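Local coordinates for protein putative esterase/lipase/thioesterase (Silicibacter sp., PDB 2PBL) that is probably a hydrolase of the alpha/beta hydrolase fold that acts on ester or thioester bonds, at residues H51-F56 with A124-G129; V87-L90 with A95-M98. All coordinates share one frame; numbering follows the deposited sequence.

Interaction 1: H51-F56 with A124-G129; sequences HKFDLF and AKEIDG
This is an apolar contact between Leu55 and Phe53 of strand 52-56 and Glu126 and Ile127, where helix 109-126 gives way to a loop. The helix packs on one face of the central sheet of the alpha/beta hydrolase fold, near the edge made by strand 39-44. The backbones stay well apart: the nearest CA atoms, those of Leu55 and Glu126, are 8.8 Å from each other. Side chains bridge the gap, and no hydrogen bond joins the two segments.

Leu55 does most of the touching, and its two methyls have different partners. CD2 of Leu55 lies 3.8 Å from CB of Glu126, and the two side chains cross at a slant. CD1 of Leu55 meets CG1 of Ile127 at 4.1 Å, and here the branches reach toward each other tip to tip. The CB of Leu55 points toward segment 124-129. With CG opposite the backbone N (chi1 -174°), the fork of the leucine carries one methyl to each partner. Phe53 adds a looser touch: its CZ is 4.4 Å from CG of Glu126, which sits at the ring edge, near the ring plane.

Glu126 is used here through its methylenes. Its chain bends at chi2 (-67°), and the carboxylate reaches Arg40 of strand 39-44, with OE1 in a salt bridge. On the same face, Phe53 also packs on Ala122 and Ala123 of the helix.

The chemistry is thus split along one residue: the aliphatic part of Glu126 joins the buried apolar layer, while its charge is paired with arginine at the sheet edge.

Interaction 2: V87-L90 with A95-M98; sequences VGAL and AVAM
Helix 87-91 and strand 94-99 follow each other closely in the chain, and Ala89 and Leu90 of the helix meet Val96 of the strand. The backbones come nearest at the connection, where the CA atoms of Leu90 and Ala95 are 6.1 Å apart. No hydrogen bond crosses between the segments. They belong to a beta-alpha-beta unit formed by strand 64-69, helix 87-91 and strand 94-99. The two strands run parallel, and Ala95 and Ala97 are bonded through their backbones to strand 64-69.

One methyl carries the contact on the strand side. CG2 of Val96 lies 3.9 Å from CB of Ala89 and 4.2 Å from CG of Leu90, so it touches both helix residues. Val96 holds CG1 opposite its backbone N (chi1 177°), which places CG2 beside that N and on the helix side. The CB of Ala89 points at the strand. Leu90 starts out more obliquely, and it is its branch carbon that meets the valine, the two side chains crossing at an angle.

Phe66 of strand 64-69 touches both Ala89 and Val96 and extends the apolar surface into the next strand. Phe31 of helix 20-35 packs on Leu90 and Val87.

The contact is purely aliphatic. It rests on dispersion and the burial of Ala89 and Val96, with Leu90 partly exposed. A short helix and the strand after it are thus held side by side by methyl and branch-carbon contacts.

How the interactions relate
The two contacts have centres 10 Å apart and share the sheet, where strands 52-56 and 94-99 are antiparallel neighbours. Probable backbone hydrogen bonds join them: Phe56 O to Val96 N at 2.8 Å and Asp54 O to Met98 N at 2.9 Å. Interaction 1 uses the face that receives helix 109-126, whereas in interaction 2 helix 87-91 packs on the other face. CB of Ala95, on the strand of interaction 2, lies 3.5 Å from CD1 of Ile127. In sequence, the whole of interaction 2 falls between the two segments of interaction 1. Neither includes the putative triad of Ser137, His242 and Glu215; both are structural packing of the fold.

Interaction 1: H51-F56 with A124-G129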
# COMPACT_ATOMS: atom_id res chain seq x y z
N HIS A 51 -5.18 8.04 -13.03
CA HIS A 51 -4.72 9.00 -12.01
C HIS A 51 -5.88 9.51 -11.14
O HIS A 51 -6.12 10.71 -11.01
CB HIS A 51 -3.94 10.16 -12.62
CG HIS A 51 -2.73 9.73 -13.38
ND1 HIS A 51 -2.19 10.46 -14.40
CD2 HIS A 51 -2.00 8.59 -13.30
CE1 HIS A 51 -1.15 9.81 -14.90
NE2 HIS A 51 -1.01 8.68 -14.25
N LYS A 52 -6.53 8.57 -10.46
CA LYS A 52 -7.70 8.85 -9.68
C LYS A 52 -7.57 8.23 -8.31
O LYS A 52 -6.83 7.26 -8.16
CB LYS A 52 -8.89 8.15 -10.31
CG LYS A 52 -9.15 8.39 -11.77
CD LYS A 52 -9.75 9.72 -12.03
CE LYS A 52 -10.06 9.81 -13.54
NZ LYS A 52 -10.44 11.17 -13.96
N PHE A 53 -8.29 8.80 -7.35
CA PHE A 53 -8.42 8.25 -6.01
C PHE A 53 -9.83 8.42 -5.49
O PHE A 53 -10.57 9.31 -5.91
CB PHE A 53 -7.41 8.83 -5.01
CG PHE A 53 -7.61 10.29 -4.67
CD1 PHE A 53 -7.16 11.30 -5.51
CD2 PHE A 53 -8.17 10.66 -3.46
CE1 PHE A 53 -7.35 12.64 -5.18
CE2 PHE A 53 -8.33 12.00 -3.10
CZ PHE A 53 -7.90 12.99 -3.97
N ASP A 54 -10.18 7.51 -4.60
CA ASP A 54 -11.44 7.55 -3.90
C ASP A 54 -11.13 8.13 -2.51
O ASP A 54 -10.08 7.88 -1.91
CB ASP A 54 -12.07 6.17 -3.80
CG ASP A 54 -12.59 5.63 -5.16
OD1 ASP A 54 -12.78 6.37 -6.15
OD2 ASP A 54 -12.81 4.41 -5.21
N LEU A 55 -12.04 8.97 -2.05
CA LEU A 55 -11.96 9.59 -0.75
C LEU A 55 -13.24 9.29 0.04
O LEU A 55 -14.35 9.70 -0.35
CB LEU A 55 -11.72 11.08 -0.87
CG LEU A 55 -11.48 11.85 0.41
CD1 LEU A 55 -10.24 11.34 1.18
CD2 LEU A 55 -11.28 13.32 0.05
N PHE A 56 -13.05 8.55 1.11
CA PHE A 56 -14.12 8.16 2.01
C PHE A 56 -14.05 9.01 3.27
O PHE A 56 -13.05 9.01 3.99
CB PHE A 56 -14.07 6.66 2.33
CG PHE A 56 -14.04 5.81 1.09
CD1 PHE A 56 -15.15 5.77 0.26
CD2 PHE A 56 -12.90 5.14 0.70
CE1 PHE A 56 -15.12 5.06 -0.91
CE2 PHE A 56 -12.87 4.42 -0.49
CZ PHE A 56 -13.98 4.38 -1.27
N ALA A 124 -3.90 15.03 0.53
CA ALA A 124 -3.46 15.88 1.65
C ALA A 124 -3.98 17.32 1.54
O ALA A 124 -3.98 18.04 2.53
CB ALA A 124 -1.97 15.88 1.75
N LYS A 125 -4.38 17.74 0.34
CA LYS A 125 -5.06 19.03 0.16
C LYS A 125 -6.54 18.96 0.54
O LYS A 125 -7.16 19.96 0.89
CB LYS A 125 -4.93 19.49 -1.29
CG LYS A 125 -3.48 19.75 -1.63
CD LYS A 125 -3.26 20.30 -3.00
CE LYS A 125 -1.75 20.49 -3.21
NZ LYS A 125 -1.44 20.71 -4.62
N GLU A 126 -7.11 17.77 0.47
CA GLU A 126 -8.53 17.59 0.76
C GLU A 126 -8.83 17.47 2.24
O GLU A 126 -9.86 17.95 2.73
CB GLU A 126 -9.04 16.35 0.04
CG GLU A 126 -8.95 16.42 -1.41
CD GLU A 126 -9.87 17.46 -1.97
OE1 GLU A 126 -11.00 17.56 -1.48
OE2 GLU A 126 -9.46 18.18 -2.88
N ILE A 127 -7.92 16.83 2.94
CA ILE A 127 -8.05 16.55 4.32
C ILE A 127 -6.93 17.19 5.14
O ILE A 127 -5.74 17.02 4.84
CB ILE A 127 -8.06 15.02 4.56
CG1 ILE A 127 -9.10 14.31 3.69
CG2 ILE A 127 -8.28 14.70 6.03
CD1 ILE A 127 -10.53 14.65 4.04
N ASP A 128 -7.33 17.88 6.19
CA ASP A 128 -6.38 18.47 7.08
C ASP A 128 -6.01 17.44 8.16
O ASP A 128 -6.75 16.49 8.41
CB ASP A 128 -6.98 19.71 7.73
CG ASP A 128 -7.30 20.81 6.75
OD1 ASP A 128 -6.85 20.76 5.60
OD2 ASP A 128 -7.98 21.78 7.16
N GLY A 129 -4.86 17.64 8.78
CA GLY A 129 -4.49 16.86 9.94
C GLY A 129 -3.31 15.95 9.68
O GLY A 129 -2.74 15.99 8.60

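Interaction 2: V87-L90 with A95-M98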
# COMPACT_ATOMS: atom_id res chain seq x y z
N VAL A 87 -13.25 0.75 6.44
CA VAL A 87 -14.16 0.75 7.60
C VAL A 87 -13.51 1.01 8.98
O VAL A 87 -13.96 1.87 9.73
CB VAL A 87 -15.03 -0.57 7.60
CG1 VAL A 87 -15.75 -0.76 8.91
CG2 VAL A 87 -16.01 -0.50 6.43
N GLY A 88 -12.46 0.30 9.33
CA GLY A 88 -11.88 0.44 10.65
C GLY A 88 -11.39 1.86 10.96
O GLY A 88 -11.70 2.42 12.01
N ALA A 89 -10.64 2.45 10.02
CA ALA A 89 -10.14 3.82 10.21
C ALA A 89 -11.26 4.83 10.17
O ALA A 89 -11.23 5.78 10.92
CB ALA A 89 -9.09 4.16 9.15
N LEU A 90 -12.22 4.65 9.26
CA LEU A 90 -13.39 5.53 9.19
C LEU A 90 -14.10 5.59 10.53
O LEU A 90 -14.46 6.64 10.98
CB LEU A 90 -14.38 5.08 8.13
CG LEU A 90 -14.14 5.45 6.67
CD1 LEU A 90 -15.17 4.75 5.79
CD2 LEU A 90 -14.22 6.94 6.48
N ALA A 95 -10.41 10.21 7.54
CA ALA A 95 -10.83 10.16 6.13
C ALA A 95 -9.89 9.16 5.49
O ALA A 95 -8.76 9.01 5.91
CB ALA A 95 -10.71 11.50 5.45
N VAL A 96 -10.34 8.46 4.47
CA VAL A 96 -9.50 7.44 3.88
C VAL A 96 -9.37 7.58 2.37
O VAL A 96 -10.37 7.57 1.65
CB VAL A 96 -10.06 6.01 4.24
CG1 VAL A 96 -9.24 4.92 3.57
CG2 VAL A 96 -10.08 5.84 5.75
N ALA A 97 -8.13 7.71 1.88
CA ALA A 97 -7.90 7.85 0.47
C ALA A 97 -7.33 6.57 -0.10
O ALA A 97 -6.42 6.00 0.50
CB ALA A 97 -6.94 9.04 0.18
N MSE A 98 -7.74 6.21 -1.31
CA MSE A 98 -7.23 5.04 -2.00
C MSE A 98 -6.91 5.32 -3.46
O MSE A 98 -7.78 5.44 -4.27
CB MSE A 98 -8.20 3.87 -1.88
CG MSE A 98 -8.18 3.29 -0.50
SE MSE A 98 -9.38 1.74 -0.33
CE MSE A 98 -9.12 1.28 1.48